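PDB 2H8O: geranyltranstransferase from Agrobacterium tumefaciens, which probably condenses geranyl diphosphate with isopentenyl diphosphate to make farnesyl diphosphate. Local coordinates for residues Gly107-Ala112 / Asp169-Ala174; Gly111-Cys116 / Phe163-Ser168; Ile254-Gln259 / Gln303-Glu308; Gly287-Val290 / Ala296-Arg299. One frame throughout, in Å; residues are numbered along the deposited sequence.

Interaction 1 (Gly107-Ala112 / Asp169-Ala174); sequences GLHVGA and DDNPLA
The main-chain carbonyl of D170 hangs over one face of the H109 imidazole, its oxygen 3.3 Å above the ring plane and displaced toward the rim. This is a helix-to-loop contact within the all-helical isoprenoid synthase fold: H109 belongs to helix 104-125, whereas D170 lies in the loop that connects helices 148-167 and 175-189. Although D170 O is also 3.3 Å from H109 NE2, the angle is too poor for a hydrogen bond. Ring polarity is met in other ways. ND1 bonds back to E105 O one turn earlier, while NE2 shares a water with D170 OD2, the water lying 3.3 Å from NE2 and 3.0 Å from OD2 and donating to the carboxylate. With chi1 at 68°, CG of D170 is placed between its own N and C, and from there OD1 comes within 4.1 Å of NE2, the two planes steeply inclined at 67°. N171 lies beside the same histidine, its amide plane nearly parallel to the ring plane (5° apart) and its OD1 3.6 Å from H109 CB. That OD1 is buried without a polar partner. The other end of the amide is well engaged, since ND2 donates to I166 O, the carbonyl left near the end of helix 148-167. K178 holds the loop from the following helix through N171 O. Just beyond, P172 centres an inverse gamma turn, which leads to A174 at the N-cap of helix 175-189. The methyl CG2 of V110 stands 3.9 Å from the amide nitrogen ND2 of N171.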
loop_
_atom_site.group_PDB
_atom_site.type_symbol
_atom_site.label_atom_id
_atom_site.label_comp_id
_atom_site.label_asym_id
_atom_site.label_seq_id
_atom_site.Cartn_x
_atom_site.Cartn_y
_atom_site.Cartn_z
ATOM N N GLY A 107 -13.339 -14.649 -3.561
ATOM C CA GLY A 107 -12.283 -14.922 -4.543
ATOM C C GLY A 107 -12.144 -13.852 -5.614
ATOM O O GLY A 107 -11.033 -13.432 -5.955
ATOM N N LEU A 108 -13.284 -13.391 -6.127
ATOM C CA LEU A 108 -13.293 -12.337 -7.134
ATOM C C LEU A 108 -12.738 -11.014 -6.576
ATOM O O LEU A 108 -11.939 -10.341 -7.234
ATOM C CB LEU A 108 -14.705 -12.146 -7.677
ATOM C CG LEU A 108 -14.837 -11.229 -8.878
ATOM C CD1 LEU A 108 -14.149 -11.825 -10.099
ATOM C CD2 LEU A 108 -16.307 -10.939 -9.159
ATOM N N HIS A 109 -13.150 -10.654 -5.359
ATOM C CA HIS A 109 -12.676 -9.409 -4.732
ATOM C C HIS A 109 -11.185 -9.476 -4.469
ATOM O O HIS A 109 -10.457 -8.531 -4.774
ATOM C CB HIS A 109 -13.458 -9.132 -3.444
ATOM C CG HIS A 109 -14.752 -8.444 -3.705
ATOM N ND1 HIS A 109 -15.785 -9.050 -4.388
ATOM C CD2 HIS A 109 -15.145 -7.174 -3.479
ATOM C CE1 HIS A 109 -16.772 -8.186 -4.547
ATOM N NE2 HIS A 109 -16.412 -7.040 -4.003
ATOM N N VAL A 110 -10.722 -10.593 -3.897
ATOM C CA VAL A 110 -9.270 -10.731 -3.626
ATOM C C VAL A 110 -8.454 -10.772 -4.920
ATOM O O VAL A 110 -7.389 -10.163 -4.993
ATOM C CB VAL A 110 -8.986 -11.937 -2.731
ATOM C CG1 VAL A 110 -7.491 -12.137 -2.540
ATOM C CG2 VAL A 110 -9.701 -11.733 -1.404
ATOM N N GLY A 111 -8.967 -11.443 -5.955
ATOM C CA GLY A 111 -8.319 -11.427 -7.268
ATOM C C GLY A 111 -8.204 -10.013 -7.815
ATOM O O GLY A 111 -7.162 -9.623 -8.342
ATOM N N ALA A 112 -9.276 -9.230 -7.697
ATOM C CA ALA A 112 -9.248 -7.837 -8.162
ATOM C C ALA A 112 -8.198 -7.016 -7.413
ATOM O O ALA A 112 -7.484 -6.228 -8.001
ATOM C CB ALA A 112 -10.631 -7.178 -8.051
ATOM N N ASP A 169 -15.897 -4.126 3.667
ATOM C CA ASP A 169 -17.068 -4.893 4.040
ATOM C C ASP A 169 -17.762 -5.514 2.835
ATOM O O ASP A 169 -18.452 -6.527 2.997
ATOM C CB ASP A 169 -18.064 -4.031 4.804
ATOM C CG ASP A 169 -17.581 -3.635 6.182
ATOM O OD1 ASP A 169 -16.624 -4.229 6.735
ATOM O OD2 ASP A 169 -18.187 -2.684 6.724
ATOM N N ASP A 170 -17.577 -4.958 1.632
ATOM C CA ASP A 170 -18.189 -5.580 0.442
ATOM C C ASP A 170 -17.431 -6.798 -0.099
ATOM O O ASP A 170 -17.879 -7.423 -1.064
ATOM C CB ASP A 170 -18.485 -4.550 -0.657
ATOM C CG ASP A 170 -17.266 -3.973 -1.271
ATOM O OD1 ASP A 170 -16.144 -4.363 -0.873
ATOM O OD2 ASP A 170 -17.432 -3.102 -2.167
ATOM N N ASN A 171 -16.295 -7.127 0.529
ATOM C CA ASN A 171 -15.641 -8.410 0.343
ATOM C C ASN A 171 -16.233 -9.355 1.378
ATOM O O ASN A 171 -16.002 -9.167 2.582
ATOM C CB ASN A 171 -14.128 -8.292 0.563
ATOM C CG ASN A 171 -13.405 -9.607 0.347
ATOM O OD1 ASN A 171 -13.979 -10.555 -0.193
ATOM N ND2 ASN A 171 -12.135 -9.679 0.766
ATOM N N PRO A 172 -17.044 -10.349 0.934
ATOM C CA PRO A 172 -17.745 -11.180 1.914
ATOM C C PRO A 172 -16.836 -12.239 2.499
ATOM O O PRO A 172 -16.800 -13.368 2.020
ATOM C CB PRO A 172 -18.888 -11.798 1.088
ATOM C CG PRO A 172 -18.322 -11.914 -0.283
ATOM C CD PRO A 172 -17.361 -10.745 -0.457
ATOM N N LEU A 173 -16.064 -11.839 3.513
ATOM C CA LEU A 173 -15.020 -12.668 4.101
ATOM C C LEU A 173 -14.790 -12.253 5.567
ATOM O O LEU A 173 -14.789 -11.070 5.888
ATOM C CB LEU A 173 -13.745 -12.501 3.288
ATOM C CG LEU A 173 -12.576 -13.425 3.580
ATOM C CD1 LEU A 173 -12.977 -14.878 3.290
ATOM C CD2 LEU A 173 -11.374 -12.992 2.741
ATOM N N ALA A 174 -14.630 -13.234 6.453
ATOM C CA ALA A 174 -14.453 -12.956 7.881
ATOM C C ALA A 174 -13.198 -12.117 8.108
ATOM O O ALA A 174 -12.218 -12.241 7.375
ATOM C CB ALA A 174 -14.363 -14.242 8.681
HETATM O O HOH W 1 -18.158 -4.361 -4.747
#

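Interaction 2 (Gly111-Cys116 / Phe163-Ser168); sequences GAALEC and FDIIAS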
loop_
_atom_site.group_PDB
_atom_site.type_symbol
_atom_site.label_atom_id
_atom_site.label_comp_id
_atom_site.label_asym_id
_atom_site.label_seq_id
_atom_site.Cartn_x
_atom_site.Cartn_y
_atom_site.Cartn_z
ATOM N N GLY A 111 -8.967 -11.443 -5.955
ATOM C CA GLY A 111 -8.319 -11.427 -7.268
ATOM C C GLY A 111 -8.204 -10.013 -7.815
ATOM O O GLY A 111 -7.162 -9.623 -8.342
ATOM N N ALA A 112 -9.276 -9.230 -7.697
ATOM C CA ALA A 112 -9.248 -7.837 -8.162
ATOM C C ALA A 112 -8.198 -7.016 -7.413
ATOM O O ALA A 112 -7.484 -6.228 -8.001
ATOM C CB ALA A 112 -10.631 -7.178 -8.051
ATOM N N ALA A 113 -8.151 -7.196 -6.098
ATOM C CA ALA A 113 -7.150 -6.537 -5.269
ATOM C C ALA A 113 -5.757 -6.873 -5.738
ATOM O O ALA A 113 -4.906 -5.978 -5.919
ATOM C CB ALA A 113 -7.294 -6.947 -3.830
ATOM N N LEU A 114 -5.512 -8.166 -5.935
ATOM C CA LEU A 114 -4.191 -8.619 -6.369
ATOM C C LEU A 114 -3.833 -8.052 -7.742
ATOM O O LEU A 114 -2.677 -7.667 -8.002
ATOM C CB LEU A 114 -4.135 -10.143 -6.377
ATOM C CG LEU A 114 -2.823 -10.780 -6.846
ATOM C CD1 LEU A 114 -1.622 -10.294 -5.995
ATOM C CD2 LEU A 114 -2.935 -12.303 -6.831
ATOM N N GLU A 115 -4.827 -7.973 -8.623
ATOM C CA GLU A 115 -4.601 -7.381 -9.927
ATOM C C GLU A 115 -4.257 -5.890 -9.845
ATOM O O GLU A 115 -3.393 -5.384 -10.602
ATOM C CB GLU A 115 -5.797 -7.641 -10.851
ATOM C CG GLU A 115 -5.529 -7.316 -12.329
ATOM C CD GLU A 115 -4.403 -8.107 -13.011
ATOM O OE1 GLU A 115 -3.904 -9.115 -12.469
ATOM O OE2 GLU A 115 -4.006 -7.733 -14.129
ATOM N N CYS A 116 -4.937 -5.154 -8.963
ATOM C CA CYS A 116 -4.605 -3.745 -8.769
ATOM C C CYS A 116 -3.140 -3.623 -8.368
ATOM O O CYS A 116 -2.423 -2.774 -8.857
ATOM C CB CYS A 116 -5.454 -3.097 -7.684
ATOM S SG CYS A 116 -7.108 -2.683 -8.228
ATOM N N PHE A 163 -5.392 -2.924 -0.759
ATOM C CA PHE A 163 -5.674 -3.204 0.647
ATOM C C PHE A 163 -7.098 -2.850 1.060
ATOM O O PHE A 163 -7.741 -3.616 1.778
ATOM C CB PHE A 163 -4.604 -2.585 1.537
ATOM C CG PHE A 163 -3.280 -3.252 1.365
ATOM C CD1 PHE A 163 -3.072 -4.490 1.921
ATOM C CD2 PHE A 163 -2.283 -2.702 0.563
ATOM C CE1 PHE A 163 -1.851 -5.143 1.763
ATOM C CE2 PHE A 163 -1.087 -3.350 0.395
ATOM C CZ PHE A 163 -0.871 -4.565 0.981
ATOM N N ASP A 164 -7.594 -1.723 0.548
ATOM C CA ASP A 164 -9.011 -1.383 0.685
ATOM C C ASP A 164 -9.920 -2.511 0.184
ATOM O O ASP A 164 -10.844 -2.907 0.862
ATOM C CB ASP A 164 -9.309 -0.080 -0.070
ATOM C CG ASP A 164 -10.693 0.482 0.214
ATOM O OD1 ASP A 164 -11.371 0.046 1.169
ATOM O OD2 ASP A 164 -11.109 1.403 -0.528
ATOM N N ILE A 165 -9.648 -3.024 -1.011
ATOM C CA ILE A 165 -10.501 -4.037 -1.623
ATOM C C ILE A 165 -10.520 -5.314 -0.795
ATOM O O ILE A 165 -11.571 -5.925 -0.588
ATOM C CB ILE A 165 -10.036 -4.343 -3.055
ATOM C CG1 ILE A 165 -10.236 -3.119 -3.944
ATOM C CG2 ILE A 165 -10.782 -5.559 -3.633
ATOM C CD1 ILE A 165 -9.442 -3.178 -5.225
ATOM N N ILE A 166 -9.357 -5.709 -0.285
ATOM C CA ILE A 166 -9.340 -6.913 0.546
ATOM C C ILE A 166 -10.123 -6.745 1.840
ATOM O O ILE A 166 -10.894 -7.625 2.223
ATOM C CB ILE A 166 -7.927 -7.337 0.869
ATOM C CG1 ILE A 166 -7.272 -7.871 -0.393
ATOM C CG2 ILE A 166 -7.891 -8.423 1.977
ATOM C CD1 ILE A 166 -5.804 -8.137 -0.240
ATOM N N ALA A 167 -9.940 -5.617 2.522
ATOM C CA ALA A 167 -10.465 -5.481 3.884
ATOM C C ALA A 167 -11.905 -4.981 3.938
ATOM O O ALA A 167 -12.552 -5.080 4.986
ATOM C CB ALA A 167 -9.544 -4.560 4.716
ATOM N N SER A 168 -12.377 -4.429 2.815
ATOM C CA SER A 168 -13.688 -3.778 2.761
ATOM C C SER A 168 -14.836 -4.714 3.111
ATOM O O SER A 168 -14.783 -5.917 2.871
ATOM C CB SER A 168 -13.942 -3.144 1.382
ATOM O OG SER A 168 -13.277 -1.897 1.270
#
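A113 meets two consecutive isoleucines with its single methyl group: CB is 3.8 Å from CG2 of I165 and 3.6 Å from CG1 of I166. These apolar contacts carry the packing of helix 104-125 against helix 148-167, two of the long antiparallel helices of the isoprenoid synthase fold; the local axes run 170° apart in direction and approach to 8.3 Å. I165 works through both branches. Its CG2, anti to the backbone N, rests on A113, and the other branch extends along the neighbouring helix to put CD1 3.8 Å from SG of C116, one turn further on. I166 leaves its helix at a slant, yet CG1 and CD1 swing back to A113 CB.

No polar bond joins the two segments; E115 of the first helix pairs instead with R87. In the second, S168 N still donates to D164 O at 2.9 Å. Here the helix ends, and its outer surface belongs to the dimer interface: D164 forms a salt bridge with R187 of the second subunit, and F163 stacks on F163 of that subunit.

The chemistry thus divides by side. The closest side-chain contacts between these segments are all carbon or sulfur, and alanine's short side chain is compatible with the small axial separation, while charge and ring stacking serve the subunit contact.

Interaction 3 (Ile254-Gln259 / Gln303-Glu308); sequences IGLSFQ and QEQVAE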
loop_
_atom_site.group_PDB
_atom_site.type_symbol
_atom_site.label_atom_id
_atom_site.label_comp_id
_atom_site.label_asym_id
_atom_site.label_seq_id
_atom_site.Cartn_x
_atom_site.Cartn_y
_atom_site.Cartn_z
ATOM N N ILE A 254 4.268 -22.834 -9.723
ATOM C CA ILE A 254 3.742 -21.983 -10.802
ATOM C C ILE A 254 4.718 -20.843 -11.090
ATOM O O ILE A 254 5.040 -20.571 -12.230
ATOM C CB ILE A 254 2.353 -21.369 -10.447
ATOM C CG1 ILE A 254 1.261 -22.433 -10.442
ATOM C CG2 ILE A 254 1.982 -20.238 -11.442
ATOM C CD1 ILE A 254 0.821 -22.903 -11.837
ATOM N N GLY A 255 5.199 -20.184 -10.045
ATOM C CA GLY A 255 6.074 -19.030 -10.218
ATOM C C GLY A 255 7.421 -19.415 -10.793
ATOM O O GLY A 255 7.944 -18.713 -11.636
ATOM N N LEU A 256 7.976 -20.527 -10.322
ATOM C CA LEU A 256 9.225 -21.065 -10.861
ATOM C C LEU A 256 9.049 -21.347 -12.369
ATOM O O LEU A 256 9.914 -20.997 -13.182
ATOM C CB LEU A 256 9.648 -22.330 -10.100
ATOM C CG LEU A 256 10.086 -22.149 -8.632
ATOM C CD1 LEU A 256 10.183 -23.492 -7.855
ATOM C CD2 LEU A 256 11.401 -21.422 -8.603
ATOM N N SER A 257 7.928 -21.965 -12.736
ATOM C CA SER A 257 7.672 -22.285 -14.131
ATOM C C SER A 257 7.438 -21.024 -14.971
ATOM O O SER A 257 7.916 -20.924 -16.108
ATOM C CB SER A 257 6.468 -23.227 -14.251
ATOM O OG SER A 257 6.782 -24.506 -13.710
ATOM N N PHE A 258 6.695 -20.082 -14.405
ATOM C CA PHE A 258 6.401 -18.806 -15.063
ATOM C C PHE A 258 7.686 -18.089 -15.461
ATOM O O PHE A 258 7.835 -17.640 -16.592
ATOM C CB PHE A 258 5.548 -17.957 -14.125
ATOM C CG PHE A 258 5.196 -16.588 -14.652
ATOM C CD1 PHE A 258 3.972 -16.361 -15.267
ATOM C CD2 PHE A 258 6.079 -15.529 -14.492
ATOM C CE1 PHE A 258 3.641 -15.102 -15.730
ATOM C CE2 PHE A 258 5.764 -14.276 -14.948
ATOM C CZ PHE A 258 4.547 -14.053 -15.570
ATOM N N GLN A 259 8.629 -18.036 -14.527
ATOM C CA GLN A 259 9.906 -17.359 -14.754
ATOM C C GLN A 259 10.747 -18.057 -15.828
ATOM O O GLN A 259 11.238 -17.405 -16.754
ATOM C CB GLN A 259 10.687 -17.293 -13.433
ATOM C CG GLN A 259 11.991 -16.516 -13.509
ATOM C CD GLN A 259 11.753 -15.070 -13.865
ATOM O OE1 GLN A 259 10.910 -14.402 -13.249
ATOM N NE2 GLN A 259 12.470 -14.569 -14.876
ATOM N N GLN A 303 9.613 -29.049 -17.184
ATOM C CA GLN A 303 8.851 -30.280 -17.234
ATOM C C GLN A 303 8.707 -30.882 -15.831
ATOM O O GLN A 303 7.640 -31.362 -15.469
ATOM C CB GLN A 303 9.560 -31.272 -18.161
ATOM C CG GLN A 303 8.662 -32.272 -18.862
ATOM C CD GLN A 303 9.435 -33.201 -19.808
ATOM O OE1 GLN A 303 10.667 -33.219 -19.817
ATOM N NE2 GLN A 303 8.703 -33.979 -20.604
ATOM N N GLU A 304 9.794 -30.862 -15.061
ATOM C CA GLU A 304 9.798 -31.357 -13.683
ATOM C C GLU A 304 8.825 -30.579 -12.804
ATOM O O GLU A 304 8.064 -31.171 -12.043
ATOM C CB GLU A 304 11.195 -31.253 -13.060
ATOM C CG GLU A 304 12.209 -32.255 -13.589
ATOM C CD GLU A 304 13.627 -31.972 -13.094
ATOM O OE1 GLU A 304 13.791 -31.278 -12.058
ATOM O OE2 GLU A 304 14.587 -32.450 -13.742
ATOM N N GLN A 305 8.865 -29.256 -12.914
ATOM C CA GLN A 305 8.003 -28.382 -12.104
ATOM C C GLN A 305 6.518 -28.564 -12.400
ATOM O O GLN A 305 5.693 -28.492 -11.484
ATOM C CB GLN A 305 8.414 -26.917 -12.273
ATOM C CG GLN A 305 9.678 -26.602 -11.515
ATOM C CD GLN A 305 10.377 -25.370 -11.996
ATOM O OE1 GLN A 305 9.895 -24.669 -12.891
ATOM N NE2 GLN A 305 11.525 -25.082 -11.397
ATOM N N VAL A 306 6.167 -28.813 -13.661
ATOM C CA VAL A 306 4.777 -29.103 -14.002
ATOM C C VAL A 306 4.348 -30.423 -13.379
ATOM O O VAL A 306 3.241 -30.540 -12.866
ATOM C CB VAL A 306 4.531 -29.170 -15.536
ATOM C CG1 VAL A 306 3.141 -29.684 -15.820
ATOM C CG2 VAL A 306 4.728 -27.806 -16.161
ATOM N N ALA A 307 5.225 -31.424 -13.440
ATOM C CA ALA A 307 4.947 -32.708 -12.826
ATOM C C ALA A 307 4.773 -32.575 -11.304
ATOM O O ALA A 307 3.843 -33.136 -10.732
ATOM C CB ALA A 307 6.079 -33.686 -13.142
ATOM N N GLU A 308 5.657 -31.818 -10.667
ATOM C CA GLU A 308 5.581 -31.583 -9.228
ATOM C C GLU A 308 4.311 -30.831 -8.848
ATOM O O GLU A 308 3.669 -31.160 -7.850
ATOM C CB GLU A 308 6.796 -30.802 -8.743
ATOM C CG GLU A 308 8.076 -31.615 -8.796
ATOM C CD GLU A 308 9.305 -30.791 -8.560
ATOM O OE1 GLU A 308 9.195 -29.549 -8.448
ATOM O OE2 GLU A 308 10.398 -31.387 -8.464
#
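The hydroxyl of S257 stands between two carbonyl oxygens: OE1 of Q305, 3.2 Å from OG across the contact, and K253 O one turn earlier in its own helix. Its one proton could go to either, so the bond to the glutamine is possible but not settled. Q305 OE1 also comes within 3.3 Å of S257 N, at an angle too poor for a hydrogen bond.

The glutamine arrives with its chain extended beyond CG (chi2 160°) and crosses L256 at about a right angle. Its amide lies against the leucine methylene, with OE1 and NE2 each 3.6 Å from L256 CB. S257 OG is likewise only 3.2 Å from Q305 CB, evidence of tight packing at the nearest point of the two backbones.

The helices concerned, 241-267 and 295-312, run antiparallel in the isoprenoid synthase fold, with a crossing angle of -156° and a local axial separation of 9.3 Å. E308 adds a salt bridge to K253, and V306 touches A331 of helix 321-331.

Polar and apolar contact thus come together where the helices are closest: the amide packs on hydrocarbon while its OE1 competes with K253 O for the single hydroxyl proton of S257.

Interaction 4 (Gly287-Val290 / Ala296-Arg299); sequences GTLV and AWAR
L289 and W297 meet through hydrocarbon alone. CB of the leucine is 4.0 Å from CZ3 of the indole, and CD1 lies 4.1 Å from the adjacent CH2; these two atoms of the six-membered ring do the touching, the side chains crossing at a slant. A second, smaller pair lies alongside: V290 CG2 and A298 CB are 3.9 Å apart, at the point where the two backbones come nearest, with CA atoms of these residues separated by 5.8 Å. Together the pairs form the inside of a tight turn between two consecutive helices, in which the short helix 289-293 is followed almost at once by helix 295-312.

Torsions of W297 and V290 place their contacting groups. In W297, CG is anti to the backbone N (chi1 176°), which sends the indole back toward the beginning of the short helix. V290 divides its methyls, and the one that reaches the alanine, CG2, is anti to the carbonyl carbon. R293, the last residue of the short helix, makes a cation-pi interaction with the W297 ring and so gives the indole a further partner.

T288 occupies the N-cap position of the short helix, although its side chain makes no capping bond. The residues 269-285 just before this segment are not modelled, consistent with a mobile approach to the turn.

Farther out, two long helices receive it. L289 packs on I214, I215 and Q218 of helix 211-237, while V290 and A298 both rest on L264 of helix 241-267, with L267 also touching V290; the turn therefore sits across the ends of this pair.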
loop_
_atom_site.group_PDB
_atom_site.type_symbol
_atom_site.label_atom_id
_atom_site.label_comp_id
_atom_site.label_asym_id
_atom_site.label_seq_id
_atom_site.Cartn_x
_atom_site.Cartn_y
_atom_site.Cartn_z
ATOM N N GLY A 287 21.429 -12.199 -16.240
ATOM C CA GLY A 287 21.393 -13.087 -15.083
ATOM C C GLY A 287 20.095 -13.868 -15.067
ATOM O O GLY A 287 19.132 -13.501 -14.404
ATOM N N THR A 288 20.094 -14.953 -15.829
ATOM C CA THR A 288 18.942 -15.813 -15.993
ATOM C C THR A 288 19.429 -17.228 -15.738
ATOM O O THR A 288 20.596 -17.535 -16.007
ATOM C CB THR A 288 18.405 -15.665 -17.437
ATOM O OG1 THR A 288 17.415 -14.636 -17.479
ATOM C CG2 THR A 288 17.824 -16.918 -17.929
ATOM N N LEU A 289 18.570 -18.096 -15.209
ATOM C CA LEU A 289 18.962 -19.495 -15.043
ATOM C C LEU A 289 19.161 -20.179 -16.402
ATOM O O LEU A 289 19.982 -21.074 -16.535
ATOM C CB LEU A 289 17.954 -20.273 -14.193
ATOM C CG LEU A 289 17.827 -19.840 -12.724
ATOM C CD1 LEU A 289 16.935 -20.843 -11.991
ATOM C CD2 LEU A 289 19.190 -19.723 -12.039
ATOM N N VAL A 290 18.384 -19.760 -17.397
ATOM C CA VAL A 290 18.585 -20.227 -18.769
ATOM C C VAL A 290 20.007 -19.899 -19.240
ATOM O O VAL A 290 20.673 -20.741 -19.841
ATOM C CB VAL A 290 17.557 -19.593 -19.733
ATOM C CG1 VAL A 290 17.842 -20.004 -21.166
ATOM C CG2 VAL A 290 16.139 -19.964 -19.315
ATOM N N ALA A 296 18.635 -26.690 -22.423
ATOM C CA ALA A 296 18.280 -28.089 -22.164
ATOM C C ALA A 296 17.959 -28.317 -20.683
ATOM O O ALA A 296 16.982 -29.000 -20.346
ATOM C CB ALA A 296 19.407 -29.024 -22.619
ATOM N N TRP A 297 18.774 -27.734 -19.808
ATOM C CA TRP A 297 18.535 -27.816 -18.372
ATOM C C TRP A 297 17.192 -27.161 -18.043
ATOM O O TRP A 297 16.392 -27.708 -17.290
ATOM C CB TRP A 297 19.655 -27.125 -17.584
ATOM C CG TRP A 297 19.393 -27.102 -16.108
ATOM C CD1 TRP A 297 19.803 -28.025 -15.183
ATOM C CD2 TRP A 297 18.638 -26.123 -15.389
ATOM N NE1 TRP A 297 19.350 -27.671 -13.932
ATOM C CE2 TRP A 297 18.634 -26.508 -14.030
ATOM C CE3 TRP A 297 17.971 -24.954 -15.760
ATOM C CZ2 TRP A 297 17.985 -25.762 -13.043
ATOM C CZ3 TRP A 297 17.323 -24.212 -14.777
ATOM C CH2 TRP A 297 17.336 -24.619 -13.437
ATOM N N ALA A 298 16.962 -25.988 -18.621
ATOM C CA ALA A 298 15.751 -25.215 -18.334
ATOM C C ALA A 298 14.486 -25.944 -18.788
ATOM O O ALA A 298 13.486 -25.969 -18.075
ATOM C CB ALA A 298 15.841 -23.834 -18.971
ATOM N N ARG A 299 14.529 -26.549 -19.966
ATOM C CA ARG A 299 13.358 -27.241 -20.489
ATOM C C ARG A 299 13.017 -28.488 -19.669
ATOM O O ARG A 299 11.844 -28.787 -19.450
ATOM C CB ARG A 299 13.522 -27.544 -21.992
ATOM C CG ARG A 299 13.510 -26.267 -22.851
ATOM C CD ARG A 299 13.297 -26.535 -24.343
ATOM N NE ARG A 299 13.585 -25.347 -25.152
ATOM C CZ ARG A 299 12.801 -24.266 -25.252
ATOM N NH1 ARG A 299 11.638 -24.182 -24.604
ATOM N NH2 ARG A 299 13.185 -23.243 -26.017
#

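How the interactions relate
Interactions 1 and 2 form one continuous region: their centres are 7 Å apart, they share G111 and A112 of helix 104-125, and I165 CG2 packs 3.2 Å from H109 O. Interactions 3 and 4 lie 12 Å apart between centres and share helix 295-312, but do not otherwise touch; interaction 4 is nested in the chain loop that interaction 3 closes. The two pairs are far apart, about 26 Å between the centres of interactions 2 and 3 and about 38 Å between those of 1 and 4. As in this family generally, helices 104-125 and 241-267 each probably carry an aspartate-rich, magnesium-binding motif toward their C-terminal ends; interactions 1 and 2 lie in the earlier part of the first.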